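Local structure of esterase (uncultured bacterium pCosCE1, 7ATL) at residues Leu296-Thr308 / Trp313-Ala325. The protein hydrolyses carboxylic esters as a family VIII carboxylesterase of beta-lactamase-like fold and also shows promiscuous acyltransferase activity. Numbering follows the deposited sequence.
Sequences LMRQAHVGSHAET and WGFGFGGAVLEDA
The imidazole of His301 and the ring of Phe317 form an offset stack, centroids 3.8 Å apart and planes only 10° from parallel. Phe317 CZ lies over the centre of the imidazole, whereas His301 NE2 sits toward the rim of the phenyl face; Leu296 CD1 and Gly316 CA border the imidazole edge. Gly319 O lies over one face of the Phe315 ring, and Leu322 CD1 over one face of Trp313, with Val321 N at the indole edge. Within its own segment, His301 NE2 donates to Leu296 O from above the carbonyl plane, which helps to hold the imidazole. Phe317 N gives a nearly straight bond of 2.8 Å to Met297 O, while the phenyl side chain also touches helices 111-116 and 67-80. The chain leaving helix 291-297 pairs with the short edge strand 313-315 of the beta-lactamase-like sheet through a single antiparallel hydrogen-bonded bridge. Val302 N reaches Phe315 O at 2.8 Å in the carbonyl plane, and Phe315 N returns to Val302 O. His301 and Val302 together face Phe315, a classic beta bulge. Both methyls of Val321 rest against Arg298 O, CG1 at 3.2 Å. Thr308 OG1, set between its backbone N and carbonyl carbon (chi1 71°), donates to Gly314 O at 2.7 Å; Val321 N reaches that oxygen from the opposite face. The anti lone pair of Glu323 OE2 takes a long bond of 3.3 Å from Ser304 N, with a weak second bond from Ser304 OG.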
# COMPACT_ATOMS: atom_id res chain seq x y z
N LEU A 296 -1.92 -16.64 8.80
CA LEU A 296 -1.02 -15.91 9.72
C LEU A 296 -1.05 -14.41 9.39
O LEU A 296 -1.17 -13.59 10.33
CB LEU A 296 0.40 -16.46 9.59
CG LEU A 296 1.49 -15.74 10.38
CD1 LEU A 296 1.18 -15.76 11.87
CD2 LEU A 296 2.87 -16.35 10.11
N MET A 297 -1.02 -14.07 8.09
CA MET A 297 -0.90 -12.66 7.64
C MET A 297 -2.16 -11.87 8.03
O MET A 297 -2.04 -10.63 8.18
CB MET A 297 -0.61 -12.60 6.13
CG MET A 297 0.74 -13.17 5.80
SD MET A 297 1.09 -13.27 4.04
CE MET A 297 1.11 -11.51 3.67
N ARG A 298 -3.31 -12.52 8.26
CA ARG A 298 -4.60 -11.85 8.56
C ARG A 298 -5.02 -12.09 10.02
O ARG A 298 -6.15 -11.71 10.42
CB ARG A 298 -5.69 -12.30 7.57
CG ARG A 298 -6.00 -13.80 7.58
CD ARG A 298 -7.42 -14.10 7.11
NE ARG A 298 -7.57 -15.49 6.69
CZ ARG A 298 -7.16 -15.97 5.53
NH1 ARG A 298 -6.57 -15.19 4.63
NH2 ARG A 298 -7.33 -17.25 5.26
N GLN A 299 -4.15 -12.65 10.84
CA GLN A 299 -4.33 -12.55 12.30
C GLN A 299 -4.20 -11.08 12.73
O GLN A 299 -3.46 -10.31 12.08
CB GLN A 299 -3.32 -13.41 13.04
CG GLN A 299 -3.63 -14.90 12.95
CD GLN A 299 -2.48 -15.69 13.51
OE1 GLN A 299 -2.23 -16.83 13.10
NE2 GLN A 299 -1.74 -15.08 14.44
N ALA A 300 -4.89 -10.72 13.81
CA ALA A 300 -4.78 -9.40 14.47
C ALA A 300 -3.51 -9.34 15.35
O ALA A 300 -3.66 -9.22 16.57
CB ALA A 300 -6.03 -9.14 15.27
N HIS A 301 -2.32 -9.39 14.73
CA HIS A 301 -0.99 -9.19 15.38
C HIS A 301 -1.04 -7.89 16.17
O HIS A 301 -0.46 -7.86 17.23
CB HIS A 301 0.17 -9.19 14.38
CG HIS A 301 0.37 -10.50 13.70
ND1 HIS A 301 1.03 -11.54 14.30
CD2 HIS A 301 -0.04 -10.95 12.49
CE1 HIS A 301 1.04 -12.57 13.48
NE2 HIS A 301 0.39 -12.23 12.36
N VAL A 302 -1.75 -6.89 15.65
CA VAL A 302 -2.15 -5.66 16.37
C VAL A 302 -3.67 -5.72 16.55
O VAL A 302 -4.34 -5.93 15.55
CB VAL A 302 -1.73 -4.40 15.59
CG1 VAL A 302 -2.49 -3.17 16.08
CG2 VAL A 302 -0.23 -4.18 15.68
N GLY A 303 -4.15 -5.55 17.79
CA GLY A 303 -5.59 -5.63 18.13
C GLY A 303 -6.36 -4.44 17.58
O GLY A 303 -5.71 -3.45 17.23
N SER A 304 -7.69 -4.56 17.49
CA SER A 304 -8.63 -3.53 16.97
C SER A 304 -8.71 -2.30 17.89
O SER A 304 -9.37 -1.32 17.52
CB SER A 304 -10.00 -4.14 16.70
OG SER A 304 -10.44 -4.97 17.77
N HIS A 305 -8.04 -2.34 19.05
CA HIS A 305 -7.84 -1.15 19.93
C HIS A 305 -7.15 -0.07 19.09
O HIS A 305 -7.44 1.11 19.32
CB HIS A 305 -7.15 -1.53 21.26
CG HIS A 305 -5.70 -1.89 21.17
ND1 HIS A 305 -4.68 -0.95 21.34
CD2 HIS A 305 -5.08 -3.08 20.95
CE1 HIS A 305 -3.50 -1.54 21.20
NE2 HIS A 305 -3.72 -2.85 20.95
N ALA A 306 -6.35 -0.46 18.09
CA ALA A 306 -5.50 0.44 17.27
C ALA A 306 -6.32 1.25 16.26
O ALA A 306 -5.78 2.27 15.77
CB ALA A 306 -4.42 -0.34 16.59
N GLU A 307 -7.54 0.82 15.95
CA GLU A 307 -8.50 1.52 15.05
C GLU A 307 -7.86 1.86 13.70
O GLU A 307 -8.02 2.99 13.23
CB GLU A 307 -9.03 2.80 15.70
CG GLU A 307 -9.79 2.52 16.99
CD GLU A 307 -10.71 3.60 17.53
OE1 GLU A 307 -10.83 4.69 16.90
OE2 GLU A 307 -11.33 3.33 18.58
N THR A 308 -7.21 0.90 13.05
CA THR A 308 -6.27 1.24 11.95
C THR A 308 -7.01 1.74 10.70
O THR A 308 -6.37 2.42 9.89
CB THR A 308 -5.38 0.04 11.67
OG1 THR A 308 -6.26 -0.89 11.06
CG2 THR A 308 -4.70 -0.48 12.93
N TRP A 313 -10.91 -2.39 13.51
CA TRP A 313 -9.79 -2.78 12.63
C TRP A 313 -8.45 -2.82 13.41
O TRP A 313 -8.08 -1.79 14.02
CB TRP A 313 -9.73 -1.79 11.48
CG TRP A 313 -10.83 -1.88 10.48
CD1 TRP A 313 -11.94 -1.08 10.42
CD2 TRP A 313 -10.85 -2.69 9.29
NE1 TRP A 313 -12.67 -1.37 9.29
CE2 TRP A 313 -12.01 -2.34 8.57
CE3 TRP A 313 -10.00 -3.66 8.77
CZ2 TRP A 313 -12.35 -2.96 7.38
CZ3 TRP A 313 -10.32 -4.26 7.57
CH2 TRP A 313 -11.48 -3.91 6.89
N GLY A 314 -7.81 -3.98 13.43
CA GLY A 314 -6.45 -4.19 13.91
C GLY A 314 -5.49 -4.14 12.74
O GLY A 314 -5.82 -3.49 11.75
N PHE A 315 -4.36 -4.83 12.84
CA PHE A 315 -3.37 -4.93 11.75
C PHE A 315 -2.68 -6.28 11.80
O PHE A 315 -2.37 -6.81 12.90
CB PHE A 315 -2.35 -3.80 11.84
CG PHE A 315 -1.77 -3.42 10.51
CD1 PHE A 315 -2.40 -2.50 9.70
CD2 PHE A 315 -0.59 -3.98 10.06
CE1 PHE A 315 -1.86 -2.15 8.47
CE2 PHE A 315 -0.04 -3.61 8.84
CZ PHE A 315 -0.69 -2.72 8.04
N GLY A 316 -2.43 -6.81 10.61
CA GLY A 316 -1.79 -8.12 10.39
C GLY A 316 -0.42 -7.91 9.80
O GLY A 316 0.30 -7.04 10.32
N PHE A 317 -0.09 -8.73 8.79
CA PHE A 317 1.07 -8.56 7.90
C PHE A 317 0.54 -8.27 6.50
O PHE A 317 -0.02 -9.21 5.88
CB PHE A 317 1.94 -9.82 7.89
CG PHE A 317 2.44 -10.31 9.22
CD1 PHE A 317 2.61 -9.45 10.30
CD2 PHE A 317 2.78 -11.64 9.39
CE1 PHE A 317 3.08 -9.92 11.52
CE2 PHE A 317 3.27 -12.10 10.60
CZ PHE A 317 3.42 -11.24 11.66
N GLY A 318 0.65 -7.01 6.06
CA GLY A 318 0.26 -6.57 4.70
C GLY A 318 -0.94 -5.63 4.67
O GLY A 318 -1.12 -4.95 3.66
N GLY A 319 -1.75 -5.58 5.73
CA GLY A 319 -2.85 -4.59 5.83
C GLY A 319 -3.62 -4.72 7.13
O GLY A 319 -3.16 -5.45 8.00
N ALA A 320 -4.74 -4.02 7.24
CA ALA A 320 -5.60 -3.96 8.44
C ALA A 320 -6.51 -5.19 8.46
O ALA A 320 -6.95 -5.65 7.37
CB ALA A 320 -6.41 -2.68 8.45
N VAL A 321 -6.78 -5.70 9.67
CA VAL A 321 -7.59 -6.91 9.91
C VAL A 321 -8.87 -6.45 10.59
O VAL A 321 -8.75 -5.77 11.61
CB VAL A 321 -6.84 -7.91 10.80
CG1 VAL A 321 -7.76 -9.03 11.30
CG2 VAL A 321 -5.61 -8.45 10.09
N LEU A 322 -10.02 -6.83 10.05
CA LEU A 322 -11.34 -6.53 10.64
C LEU A 322 -11.58 -7.54 11.76
O LEU A 322 -11.60 -8.74 11.47
CB LEU A 322 -12.39 -6.64 9.54
CG LEU A 322 -13.81 -6.26 9.95
CD1 LEU A 322 -13.82 -4.85 10.50
CD2 LEU A 322 -14.76 -6.38 8.76
N GLU A 323 -11.67 -7.08 13.00
CA GLU A 323 -12.02 -7.94 14.17
C GLU A 323 -13.53 -7.81 14.47
O GLU A 323 -14.09 -8.80 14.92
CB GLU A 323 -11.19 -7.54 15.39
CG GLU A 323 -9.71 -7.88 15.30
CD GLU A 323 -9.14 -8.47 16.59
OE1 GLU A 323 -9.25 -9.69 16.73
OE2 GLU A 323 -8.61 -7.72 17.45
N ASP A 324 -14.15 -6.65 14.23
CA ASP A 324 -15.55 -6.36 14.62
C ASP A 324 -16.27 -5.58 13.53
O ASP A 324 -16.37 -4.34 13.64
CB ASP A 324 -15.57 -5.60 15.94
CG ASP A 324 -16.95 -5.46 16.56
OD1 ASP A 324 -17.96 -5.51 15.82
OD2 ASP A 324 -17.01 -5.28 17.78
N ALA A 325 -16.85 -6.30 12.55
CA ALA A 325 -17.58 -5.73 11.39
C ALA A 325 -18.70 -4.77 11.83
O ALA A 325 -18.92 -3.75 11.12
CB ALA A 325 -18.11 -6.84 10.52